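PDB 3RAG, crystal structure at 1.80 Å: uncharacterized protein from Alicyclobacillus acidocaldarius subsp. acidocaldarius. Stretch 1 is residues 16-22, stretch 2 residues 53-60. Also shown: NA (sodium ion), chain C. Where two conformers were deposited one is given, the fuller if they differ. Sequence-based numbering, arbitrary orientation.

Stretch 1 (16-22) ITDGCSN
Stretch 2, residues 53-60: GEQGYQEA

The contact between residues 16-22 and 53-60 illustrates a general principle: a loop leaving a strand and a loop entering a helix can be joined closely when a glycine lets their backbones meet and a carboxylate at a helix start grips a backbone NH and a hydroxyl of the same residue.

Stretch 1 leaves a strand after Thr-17 (phi/psi -151/156) and runs as loop through Asp-18 (-113/24), Gly-19 (161/164), Cys-20 (-58/152) and Ser-21 (-57/149). Stretch 2 is loop up to Tyr-57, the N-cap residue, and becomes helical at Gln-58. The register is set by Gly-19 and Gln-55, whose CA atoms lie 4.2 Å apart. Here glycine is needed twice over: a CB would fall 2.1 Å from Glu-54 O, and the backbone angles would jam it against the preceding carbonyl. Its absence permits a CA-H...O contact, Gly-19 CA to Glu-54 O at 3.4 Å. Just beyond, Cys-20 N donates a weak hydrogen bond to Gly-56 O (3.1 Å, bent to 121°).

The firmest pairing involves Glu-59, whose CA-to-CB bond points toward stretch 1. With chi1 and chi2 both t and chi3 -103°, its carboxylate accepts two hydrogen bonds from one residue: Ser-21 N to Glu-59 OE2 is 2.8 Å and nearly linear at 178°, while Ser-21 OG (chi1 p) donates to Glu-59 OE1 at 2.7 Å.

Tyr-57, chi1 m and chi2 -54°, brings its ring obliquely to the bend, with CE1 3.5 Å from Gly-19 N and OH 3.1 Å from Asp-18 CA.

Water extends the polar network. Water 1 donates to Cys-20 O (2.8 Å) and Glu-54 O (3.0 Å); water 2 bridges Ser-21 O and Glu-59 OE1, both at 2.8 Å. Asp-18 OD1 (chi1 p) coordinates the sodium ion NA at 2.4 Å. Water 3, itself a ligand 2.9 Å from NA, donates to Glu-54 OE1 at 2.9 Å, linking the ion to stretch 2.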

# COMPACT_ATOMS: atom_id res chain seq x y z
N ILE A 16 6.35 0.69 4.61
CA ILE A 16 6.51 1.09 6.01
C ILE A 16 8.01 1.17 6.30
O ILE A 16 8.73 0.17 6.16
CB ILE A 16 5.80 0.12 6.97
CG1 ILE A 16 4.29 0.06 6.62
CG2 ILE A 16 6.02 0.56 8.42
CD1 ILE A 16 3.47 -0.93 7.46
N THR A 17 8.49 2.34 6.71
CA THR A 17 9.93 2.57 6.67
C THR A 17 10.36 3.54 7.75
O THR A 17 9.55 4.34 8.23
CB THR A 17 10.31 3.11 5.24
OG1 THR A 17 11.73 3.24 5.11
CG2 THR A 17 9.67 4.52 4.98
N ASP A 18 11.63 3.49 8.15
CA ASP A 18 12.14 4.49 9.10
C ASP A 18 13.19 5.43 8.53
O ASP A 18 13.99 6.02 9.27
CB ASP A 18 12.59 3.86 10.44
CG ASP A 18 13.88 3.09 10.32
OD1 ASP A 18 14.28 2.78 9.18
OD2 ASP A 18 14.48 2.74 11.36
N GLY A 19 13.19 5.60 7.20
CA GLY A 19 14.02 6.64 6.62
C GLY A 19 14.30 6.44 5.14
O GLY A 19 14.14 5.33 4.63
N CYS A 20 14.76 7.49 4.48
CA CYS A 20 14.97 7.47 3.03
C CYS A 20 15.94 6.39 2.57
O CYS A 20 16.85 5.98 3.30
CB CYS A 20 15.49 8.83 2.57
SG CYS A 20 16.96 9.35 3.47
N SER A 21 15.75 5.93 1.33
CA SER A 21 16.66 4.92 0.76
C SER A 21 18.10 5.39 0.79
O SER A 21 18.39 6.58 0.67
CB SER A 21 16.27 4.57 -0.68
OG SER A 21 16.50 5.67 -1.56
N ASN A 22 19.03 4.44 0.93
CA ASN A 22 20.43 4.82 0.94
C ASN A 22 21.28 3.86 0.13
O ASN A 22 22.49 3.93 0.17
CB ASN A 22 20.97 4.95 2.38
CG ASN A 22 20.85 3.66 3.16
OD1 ASN A 22 20.65 2.60 2.59
ND2 ASN A 22 20.94 3.75 4.48
N GLY A 53 18.64 11.23 12.98
CA GLY A 53 19.55 11.48 11.88
C GLY A 53 19.18 10.74 10.60
O GLY A 53 19.33 11.29 9.52
N GLU A 54 18.70 9.50 10.73
CA GLU A 54 18.44 8.66 9.56
C GLU A 54 17.02 8.78 9.06
O GLU A 54 16.67 8.29 7.98
CB GLU A 54 18.75 7.19 9.88
CG GLU A 54 20.18 6.92 10.32
CD GLU A 54 20.39 5.44 10.66
OE1 GLU A 54 20.05 4.60 9.80
OE2 GLU A 54 20.87 5.12 11.77
N GLN A 55 16.18 9.44 9.86
CA GLN A 55 14.76 9.49 9.57
C GLN A 55 14.40 10.68 8.67
O GLN A 55 13.69 11.60 9.09
CB GLN A 55 13.94 9.49 10.86
CG GLN A 55 13.66 8.06 11.41
CD GLN A 55 14.85 7.43 12.12
OE1 GLN A 55 15.28 6.32 11.79
NE2 GLN A 55 15.39 8.14 13.11
N GLY A 56 14.90 10.67 7.45
CA GLY A 56 14.52 11.71 6.51
C GLY A 56 13.35 11.25 5.66
O GLY A 56 13.41 10.18 5.05
N TYR A 57 12.29 12.06 5.62
CA TYR A 57 11.08 11.68 4.92
C TYR A 57 10.72 12.57 3.72
O TYR A 57 9.59 12.53 3.26
CB TYR A 57 9.88 11.56 5.88
CG TYR A 57 10.12 10.44 6.87
CD1 TYR A 57 10.44 9.17 6.43
CD2 TYR A 57 10.08 10.68 8.25
CE1 TYR A 57 10.71 8.13 7.33
CE2 TYR A 57 10.34 9.65 9.16
CZ TYR A 57 10.64 8.37 8.69
OH TYR A 57 10.90 7.33 9.57
N GLN A 58 11.65 13.37 3.21
CA GLN A 58 11.38 14.05 1.95
C GLN A 58 11.07 12.98 0.91
O GLN A 58 10.06 13.04 0.22
CB GLN A 58 12.58 14.88 1.46
CG GLN A 58 12.96 16.08 2.32
CD GLN A 58 11.93 17.22 2.26
OE1 GLN A 58 10.97 17.18 1.49
NE2 GLN A 58 12.12 18.22 3.10
N GLU A 59 11.96 11.98 0.81
CA GLU A 59 11.78 10.94 -0.20
C GLU A 59 10.43 10.25 -0.05
O GLU A 59 9.73 10.01 -1.03
CB GLU A 59 12.89 9.89 -0.10
CG GLU A 59 12.82 8.85 -1.23
CD GLU A 59 13.86 7.78 -1.03
OE1 GLU A 59 14.91 7.81 -1.72
OE2 GLU A 59 13.64 6.93 -0.15
N ALA A 60 10.05 9.92 1.18
CA ALA A 60 8.73 9.31 1.42
C ALA A 60 7.60 10.14 0.80
O ALA A 60 6.69 9.60 0.17
CB ALA A 60 8.47 9.11 2.92
NA NA C . 16.57 2.70 8.39
O HOH W 1 17.57 6.29 5.97
O HOH W 2 17.24 8.80 -0.59
O HOH W 3 18.31 4.76 7.45
O HOH W 4 15.39 2.89 6.19